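Long-range contacts in Ctr9 protein (Myceliophthora thermophila, PDB 6AF0), which probably binds the RNA polymerase II complex as a component of the Paf1 transcription complex, and is built as a long array of helical tetratricopeptide-type repeats: residues L424-A429 and K450-L455; N535-Y541 and E552-A556. One frame throughout, in Å; residues are numbered along the deposited sequence.

How the contacts relate
Running from the N terminus, the chain closes contact 1 first and opens contact 2 only afterwards, so the two follow in series and neither nests within nor crosses the other. Contact 1 brings residues 424-429 of helix 418-435 against 450-455 of helix 445-463, with 20 residues between the segments. Contact 2 closes a shorter span, 10 residues between its segments, most of them helical, pairing helix 531-543 with helix 547-566 within a tetratricopeptide repeat. Both are antiparallel helix pairs of one elongated helical array, and each puts a glycine of its first helix against the second. Their centres lie about 27 Å apart and they do not touch; helices 473-484 and 488-504 come between them in sequence.

Contact 1 (L424-A429 and K450-L455)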
ATOM      1  N   LEU A 424      -0.001  -7.242  -0.940  1.00 89.38           N
ATOM      2  CA  LEU A 424      -1.078  -7.086  -0.002  1.00 90.15           C
ATOM      3  C   LEU A 424      -1.995  -5.957  -0.480  1.00 84.47           C
ATOM      4  O   LEU A 424      -3.180  -6.181  -0.703  1.00 88.17           O
ATOM      5  CB  LEU A 424      -0.532  -6.862   1.411  1.00 91.60           C
ATOM      6  CG  LEU A 424      -1.561  -6.866   2.553  1.00 97.75           C
ATOM      7  CD1 LEU A 424      -2.394  -8.150   2.610  1.00 90.86           C
ATOM      8  CD2 LEU A 424      -0.834  -6.630   3.871  1.00 94.66           C
ATOM      9  N   GLY A 425      -1.426  -4.777  -0.704  1.00 83.66           N
ATOM     10  CA  GLY A 425      -2.186  -3.611  -1.202  1.00 79.20           C
ATOM     11  C   GLY A 425      -3.041  -3.893  -2.440  1.00 78.18           C
ATOM     12  O   GLY A 425      -4.214  -3.511  -2.498  1.00 69.35           O
ATOM     13  N   THR A 426      -2.455  -4.571  -3.423  1.00 76.18           N
ATOM     14  CA  THR A 426      -3.182  -4.997  -4.611  1.00 76.03           C
ATOM     15  C   THR A 426      -4.347  -5.869  -4.202  1.00 82.12           C
ATOM     16  O   THR A 426      -5.449  -5.720  -4.714  1.00 87.31           O
ATOM     17  CB  THR A 426      -2.304  -5.837  -5.551  1.00 78.00           C
ATOM     18  OG1 THR A 426      -1.024  -5.218  -5.705  1.00 90.65           O
ATOM     19  CG2 THR A 426      -2.949  -5.978  -6.905  1.00 77.26           C
ATOM     20  N   LEU A 427      -4.085  -6.791  -3.277  1.00 87.54           N
ATOM     21  CA  LEU A 427      -5.103  -7.727  -2.802  1.00 87.99           C
ATOM     22  C   LEU A 427      -6.318  -6.984  -2.223  1.00 82.14           C
ATOM     23  O   LEU A 427      -7.460  -7.287  -2.578  1.00 69.75           O
ATOM     24  CB  LEU A 427      -4.509  -8.672  -1.751  1.00 93.45           C
ATOM     25  CG  LEU A 427      -5.217 -10.014  -1.483  1.00106.14           C
ATOM     26  CD1 LEU A 427      -4.441 -10.788  -0.433  1.00103.99           C
ATOM     27  CD2 LEU A 427      -6.672  -9.882  -1.036  1.00113.48           C
ATOM     28  N   TYR A 428      -6.048  -6.043  -1.321  1.00 72.60           N
ATOM     29  CA  TYR A 428      -7.063  -5.192  -0.750  1.00 73.18           C
ATOM     30  C   TYR A 428      -7.779  -4.348  -1.817  1.00 81.63           C
ATOM     31  O   TYR A 428      -9.013  -4.282  -1.856  1.00 86.79           O
ATOM     32  CB  TYR A 428      -6.455  -4.264   0.310  1.00 76.93           C
ATOM     33  CG  TYR A 428      -6.172  -4.909   1.650  1.00 82.13           C
ATOM     34  CD1 TYR A 428      -6.980  -5.917   2.143  1.00 88.81           C
ATOM     35  CD2 TYR A 428      -5.125  -4.473   2.455  1.00 87.38           C
ATOM     36  CE1 TYR A 428      -6.740  -6.498   3.372  1.00 90.35           C
ATOM     37  CE2 TYR A 428      -4.884  -5.056   3.696  1.00 92.99           C
ATOM     38  CZ  TYR A 428      -5.701  -6.076   4.145  1.00 90.17           C
ATOM     39  OH  TYR A 428      -5.506  -6.691   5.357  1.00 81.81           O
ATOM     40  N   ALA A 429      -7.018  -3.695  -2.682  1.00 75.92           N
ATOM     41  CA  ALA A 429      -7.636  -2.890  -3.716  1.00 76.33           C
ATOM     42  C   ALA A 429      -8.630  -3.734  -4.461  1.00 69.65           C
ATOM     43  O   ALA A 429      -9.780  -3.401  -4.524  1.00 67.21           O
ATOM     44  CB  ALA A 429      -6.595  -2.356  -4.680  1.00 85.10           C
ATOM     45  N   LYS A 450      -6.307   0.670   4.054  1.00 97.33           N
ATOM     46  CA  LYS A 450      -5.151  -0.240   4.096  1.00 98.54           C
ATOM     47  C   LYS A 450      -4.461  -0.295   2.725  1.00 95.55           C
ATOM     48  O   LYS A 450      -3.245  -0.159   2.635  1.00 96.76           O
ATOM     49  CB  LYS A 450      -5.554  -1.658   4.541  1.00 96.73           C
ATOM     50  CG  LYS A 450      -5.970  -1.771   5.996  1.00 97.90           C
ATOM     51  CD  LYS A 450      -6.475  -3.162   6.342  1.00105.79           C
ATOM     52  CE  LYS A 450      -7.188  -3.168   7.694  1.00114.42           C
ATOM     53  NZ  LYS A 450      -6.281  -2.788   8.817  1.00117.37           N
ATOM     54  N   ALA A 451      -5.241  -0.474   1.663  1.00 86.83           N
ATOM     55  CA  ALA A 451      -4.684  -0.518   0.321  1.00 84.35           C
ATOM     56  C   ALA A 451      -3.966   0.793  -0.011  1.00 85.82           C
ATOM     57  O   ALA A 451      -2.797   0.799  -0.383  1.00105.30           O
ATOM     58  CB  ALA A 451      -5.773  -0.813  -0.696  1.00 82.36           C
ATOM     59  N   ILE A 452      -4.657   1.908   0.154  1.00 87.40           N
ATOM     60  CA  ILE A 452      -4.082   3.219  -0.158  1.00 86.34           C
ATOM     61  C   ILE A 452      -2.741   3.415   0.544  1.00 84.76           C
ATOM     62  O   ILE A 452      -1.751   3.743  -0.102  1.00 85.86           O
ATOM     63  CB  ILE A 452      -5.048   4.355   0.218  1.00 86.94           C
ATOM     64  CG1 ILE A 452      -6.249   4.340  -0.736  1.00 91.04           C
ATOM     65  CG2 ILE A 452      -4.361   5.710   0.161  1.00 81.65           C
ATOM     66  CD1 ILE A 452      -7.348   5.305  -0.346  1.00 98.49           C
ATOM     67  N   SER A 453      -2.718   3.205   1.855  1.00 84.38           N
ATOM     68  CA  SER A 453      -1.482   3.316   2.651  1.00 86.81           C
ATOM     69  C   SER A 453      -0.341   2.424   2.159  1.00 86.48           C
ATOM     70  O   SER A 453       0.816   2.854   2.113  1.00 84.57           O
ATOM     71  CB  SER A 453      -1.762   2.962   4.103  1.00 90.82           C
ATOM     72  OG  SER A 453      -2.629   1.850   4.177  1.00103.76           O
ATOM     73  N   LEU A 454      -0.672   1.184   1.811  1.00 86.76           N
ATOM     74  CA  LEU A 454       0.315   0.235   1.303  1.00 91.73           C
ATOM     75  C   LEU A 454       0.946   0.670  -0.006  1.00 93.89           C
ATOM     76  O   LEU A 454       2.160   0.609  -0.162  1.00107.48           O
ATOM     77  CB  LEU A 454      -0.297  -1.162   1.134  1.00 92.75           C
ATOM     78  CG  LEU A 454      -0.559  -1.931   2.440  1.00 94.59           C
ATOM     79  CD1 LEU A 454      -0.801  -3.416   2.199  1.00 87.55           C
ATOM     80  CD2 LEU A 454       0.586  -1.756   3.428  1.00 95.65           C
ATOM     81  N   LEU A 455       0.125   1.124  -0.936  1.00 90.61           N
ATOM     82  CA  LEU A 455       0.622   1.540  -2.246  1.00 88.61           C
ATOM     83  C   LEU A 455       1.287   2.940  -2.217  1.00 88.01           C
ATOM     84  O   LEU A 455       2.057   3.278  -3.105  1.00 89.02           O
ATOM     85  CB  LEU A 455      -0.520   1.461  -3.262  1.00 85.54           C
ATOM     86  CG  LEU A 455      -1.266   0.100  -3.298  1.00 82.46           C
ATOM     87  CD1 LEU A 455      -2.322   0.008  -4.373  1.00 78.16           C
ATOM     88  CD2 LEU A 455      -0.326  -1.069  -3.484  1.00 86.74           C
TER
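Tyr428 sets its ring obliquely across the aliphatic part of Lys450. Tyr428 CD2 lies 3.5 Å from Lys450 CB, and further along the chain Lys450 CD lies 3.6 Å from Tyr428 CE2. The tyrosine reaches across because its CG stands beside the backbone N (chi1 -78°). The lysine suits an exposed border of the contact: its chain runs extended past the ring, then bends at chi4 (-62°) to carry the ammonium away from the other helix. Beside this pair Ala451 CB rests 3.7 Å from Tyr428 CB and also faces the Gly425 carbonyl.

Small residues bring the backbones together, the CA atoms of Gly425 and Ala451 being 4.3 Å apart. Gly425 suits the place, since a beta carbon there would point at Leu454 and Leu455. Those leucines fill the surface beside it: Leu454 CD1 sits 3.5 Å from Leu424 CB, and Leu455 CD2 lies 3.9 Å from Gly425 CA. With an alanine in place of Tyr428, the ring would be gone and the Lys450 methylenes would probably lose their apolar cover on this side.

The antiparallel helices, inclined at 149°, form one layer of the array: helix 401-414 packs on Leu424 and Tyr428, while helix 473-484 meets Ala451 and Leu455. No hydrogen bond or salt bridge joins the two segments, so the pairing rests on apolar fit and on small residues that let the backbones approach.

Contact 2 (N535-Y541 and E552-A556); sequences NNIGCFY and EFFQA
CH-pi and aromatic contacts gather on Phe553. Ile537 CG2 makes the CH-pi contact, set over one ring face at 3.8 Å from the Phe553 centroid and only 12° off the ring normal. Tyr541 supplies the aromatic partner, approaching obliquely, its CE2 3.4 Å from Phe553 CE1 with the ring planes at 35°. A branched aliphatic and a second aromatic suit these places because both offer broad apolar surface to a buried ring.

Sulfur and polar groups approach the edge of Phe554, which is turned into the interface by a CG beside its backbone N (chi1 -65°). Cys539 SG makes a sulfur-aromatic contact there, 5.5 Å from the Phe554 centroid. The Asn535 amide also meets this edge, its OD1 3.7 Å from Phe554 CE1, while its ND2 is hydrogen-bonded to the backbone of another protein's chain.

Close backbone packing completes the contact. Gly538 CA lies over one face of the Phe554 ring and 3.9 Å from Phe553 CB; lacking a side chain, the glycine lets both phenylalanines come up against the helix, where a beta carbon would run into Phe554. No hydrogen bond crosses between the segments.

Around the pair, helix 488-504 backs Ile537 and Tyr541, and helix 573-591 packs on Asn535 and Phe554. Phenylalanines of the second helix packed against a glycine of the first, with the helices nearly antiparallel and their axes 8.0 Å apart, fit the helical hairpin of a tetratricopeptide repeat, in whose consensus a small residue of the first helix meets a large residue of the second.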
ATOM      1  N   ASN A 535      -9.584   9.325 -21.398  1.00 75.77           N
ATOM      2  CA  ASN A 535     -10.942   9.645 -20.959  1.00 74.61           C
ATOM      3  C   ASN A 535     -10.985   9.995 -19.483  1.00 70.29           C
ATOM      4  O   ASN A 535     -11.489  11.052 -19.100  1.00 71.85           O
ATOM      5  CB  ASN A 535     -11.896   8.487 -21.218  1.00 77.59           C
ATOM      6  CG  ASN A 535     -13.339   8.832 -20.877  1.00 79.49           C
ATOM      7  OD1 ASN A 535     -14.152   9.093 -21.760  1.00 83.47           O
ATOM      8  ND2 ASN A 535     -13.659   8.843 -19.593  1.00 79.30           N
ATOM      9  N   ASN A 536     -10.460   9.111 -18.649  1.00 63.36           N
ATOM     10  CA  ASN A 536     -10.532   9.363 -17.220  1.00 66.55           C
ATOM     11  C   ASN A 536      -9.844  10.671 -16.883  1.00 66.96           C
ATOM     12  O   ASN A 536     -10.387  11.507 -16.172  1.00 74.97           O
ATOM     13  CB  ASN A 536      -9.952   8.203 -16.418  1.00 67.70           C
ATOM     14  CG  ASN A 536     -10.730   6.908 -16.613  1.00 68.92           C
ATOM     15  OD1 ASN A 536     -11.573   6.799 -17.502  1.00 72.97           O
ATOM     16  ND2 ASN A 536     -10.438   5.911 -15.780  1.00 73.74           N
ATOM     17  N   ILE A 537      -8.666  10.877 -17.444  1.00 68.02           N
ATOM     18  CA  ILE A 537      -7.937  12.100 -17.192  1.00 70.28           C
ATOM     19  C   ILE A 537      -8.883  13.221 -17.543  1.00 71.43           C
ATOM     20  O   ILE A 537      -9.065  14.148 -16.758  1.00 78.02           O
ATOM     21  CB  ILE A 537      -6.629  12.194 -18.013  1.00 77.57           C
ATOM     22  CG1 ILE A 537      -5.652  11.096 -17.580  1.00 75.33           C
ATOM     23  CG2 ILE A 537      -5.976  13.552 -17.815  1.00 77.11           C
ATOM     24  CD1 ILE A 537      -4.386  11.037 -18.386  1.00 72.98           C
ATOM     25  N   GLY A 538      -9.515  13.105 -18.712  1.00 73.23           N
ATOM     26  CA  GLY A 538     -10.522  14.085 -19.167  1.00 69.98           C
ATOM     27  C   GLY A 538     -11.591  14.345 -18.133  1.00 63.69           C
ATOM     28  O   GLY A 538     -11.929  15.492 -17.872  1.00 56.28           O
ATOM     29  N   CYS A 539     -12.071  13.251 -17.534  1.00 69.10           N
ATOM     30  CA  CYS A 539     -13.090  13.247 -16.478  1.00 69.46           C
ATOM     31  C   CYS A 539     -12.660  13.977 -15.228  1.00 72.49           C
ATOM     32  O   CYS A 539     -13.484  14.665 -14.595  1.00 78.26           O
ATOM     33  CB  CYS A 539     -13.439  11.813 -16.068  1.00 71.21           C
ATOM     34  SG  CYS A 539     -14.280  10.827 -17.338  1.00 69.39           S
ATOM     35  N   PHE A 540     -11.388  13.815 -14.855  1.00 70.16           N
ATOM     36  CA  PHE A 540     -10.878  14.458 -13.633  1.00 73.25           C
ATOM     37  C   PHE A 540     -10.659  15.919 -13.893  1.00 64.93           C
ATOM     38  O   PHE A 540     -10.937  16.768 -13.038  1.00 67.54           O
ATOM     39  CB  PHE A 540      -9.614  13.778 -13.084  1.00 73.24           C
ATOM     40  CG  PHE A 540      -9.894  12.473 -12.406  1.00 70.52           C
ATOM     41  CD1 PHE A 540     -10.686  12.424 -11.261  1.00 76.14           C
ATOM     42  CD2 PHE A 540      -9.412  11.294 -12.929  1.00 74.59           C
ATOM     43  CE1 PHE A 540     -10.972  11.212 -10.644  1.00 81.29           C
ATOM     44  CE2 PHE A 540      -9.693  10.079 -12.322  1.00 82.48           C
ATOM     45  CZ  PHE A 540     -10.471  10.034 -11.178  1.00 81.97           C
ATOM     46  N   TYR A 541     -10.188  16.207 -15.093  1.00 63.40           N
ATOM     47  CA  TYR A 541     -10.070  17.580 -15.530  1.00 67.28           C
ATOM     48  C   TYR A 541     -11.444  18.235 -15.544  1.00 65.97           C
ATOM     49  O   TYR A 541     -11.592  19.382 -15.172  1.00 70.45           O
ATOM     50  CB  TYR A 541      -9.433  17.652 -16.913  1.00 67.53           C
ATOM     51  CG  TYR A 541      -7.927  17.713 -16.921  1.00 70.60           C
ATOM     52  CD1 TYR A 541      -7.238  18.645 -16.138  1.00 71.24           C
ATOM     53  CD2 TYR A 541      -7.181  16.860 -17.748  1.00 71.98           C
ATOM     54  CE1 TYR A 541      -5.851  18.707 -16.159  1.00 69.88           C
ATOM     55  CE2 TYR A 541      -5.796  16.928 -17.786  1.00 68.99           C
ATOM     56  CZ  TYR A 541      -5.142  17.856 -17.000  1.00 71.49           C
ATOM     57  OH  TYR A 541      -3.771  17.903 -17.048  1.00 86.02           O
ATOM     58  N   GLU A 552     -10.189  18.424 -24.926  1.00 76.98           N
ATOM     59  CA  GLU A 552      -9.061  18.032 -25.771  1.00 82.67           C
ATOM     60  C   GLU A 552      -8.688  16.586 -25.500  1.00 74.60           C
ATOM     61  O   GLU A 552      -8.392  15.816 -26.429  1.00 61.49           O
ATOM     62  CB  GLU A 552      -7.871  18.961 -25.542  1.00 90.44           C
ATOM     63  CG  GLU A 552      -8.246  20.424 -25.749  1.00101.61           C
ATOM     64  CD  GLU A 552      -7.066  21.365 -25.801  1.00112.83           C
ATOM     65  OE1 GLU A 552      -6.125  21.200 -24.981  1.00111.66           O
ATOM     66  OE2 GLU A 552      -7.109  22.279 -26.665  1.00111.68           O
ATOM     67  N   PHE A 553      -8.752  16.216 -24.220  1.00 79.45           N
ATOM     68  CA  PHE A 553      -8.491  14.827 -23.805  1.00 82.10           C
ATOM     69  C   PHE A 553      -9.528  13.838 -24.324  1.00 78.81           C
ATOM     70  O   PHE A 553      -9.171  12.760 -24.782  1.00 81.98           O
ATOM     71  CB  PHE A 553      -8.348  14.711 -22.289  1.00 81.09           C
ATOM     72  CG  PHE A 553      -6.925  14.761 -21.827  1.00 84.60           C
ATOM     73  CD1 PHE A 553      -6.362  15.951 -21.400  1.00 80.41           C
ATOM     74  CD2 PHE A 553      -6.128  13.620 -21.865  1.00 83.84           C
ATOM     75  CE1 PHE A 553      -5.046  15.992 -20.999  1.00 78.89           C
ATOM     76  CE2 PHE A 553      -4.807  13.656 -21.447  1.00 74.06           C
ATOM     77  CZ  PHE A 553      -4.268  14.844 -21.021  1.00 76.02           C
ATOM     78  N   PHE A 554     -10.804  14.197 -24.260  1.00 70.32           N
ATOM     79  CA  PHE A 554     -11.833  13.362 -24.876  1.00 71.11           C
ATOM     80  C   PHE A 554     -11.630  13.198 -26.374  1.00 75.19           C
ATOM     81  O   PHE A 554     -11.785  12.089 -26.895  1.00 74.56           O
ATOM     82  CB  PHE A 554     -13.234  13.922 -24.636  1.00 70.68           C
ATOM     83  CG  PHE A 554     -13.638  13.921 -23.202  1.00 69.61           C
ATOM     84  CD1 PHE A 554     -13.555  12.753 -22.455  1.00 67.98           C
ATOM     85  CD2 PHE A 554     -14.103  15.087 -22.589  1.00 70.33           C
ATOM     86  CE1 PHE A 554     -13.910  12.742 -21.125  1.00 68.73           C
ATOM     87  CE2 PHE A 554     -14.464  15.079 -21.258  1.00 69.88           C
ATOM     88  CZ  PHE A 554     -14.374  13.902 -20.525  1.00 70.06           C
ATOM     89  N   GLN A 555     -11.310  14.299 -27.061  1.00 75.81           N
ATOM     90  CA  GLN A 555     -11.119  14.256 -28.498  1.00 78.26           C
ATOM     91  C   GLN A 555      -9.954  13.351 -28.792  1.00 81.24           C
ATOM     92  O   GLN A 555     -10.020  12.517 -29.695  1.00 80.67           O
ATOM     93  CB  GLN A 555     -10.859  15.645 -29.071  1.00 79.97           C
ATOM     94  CG  GLN A 555     -10.712  15.658 -30.592  1.00 84.46           C
ATOM     95  CD  GLN A 555     -11.908  15.043 -31.301  1.00 91.57           C
ATOM     96  OE1 GLN A 555     -11.787  14.021 -31.995  1.00 92.71           O
ATOM     97  NE2 GLN A 555     -13.084  15.657 -31.113  1.00 92.70           N
ATOM     98  N   ALA A 556      -8.898  13.512 -28.000  1.00 86.48           N
ATOM     99  CA  ALA A 556      -7.685  12.699 -28.132  1.00 96.68           C
ATOM    100  C   ALA A 556      -7.980  11.212 -27.933  1.00 93.67           C
ATOM    101  O   ALA A 556      -7.394  10.353 -28.599  1.00110.89           O
ATOM    102  CB  ALA A 556      -6.627  13.163 -27.142  1.00100.32           C
TER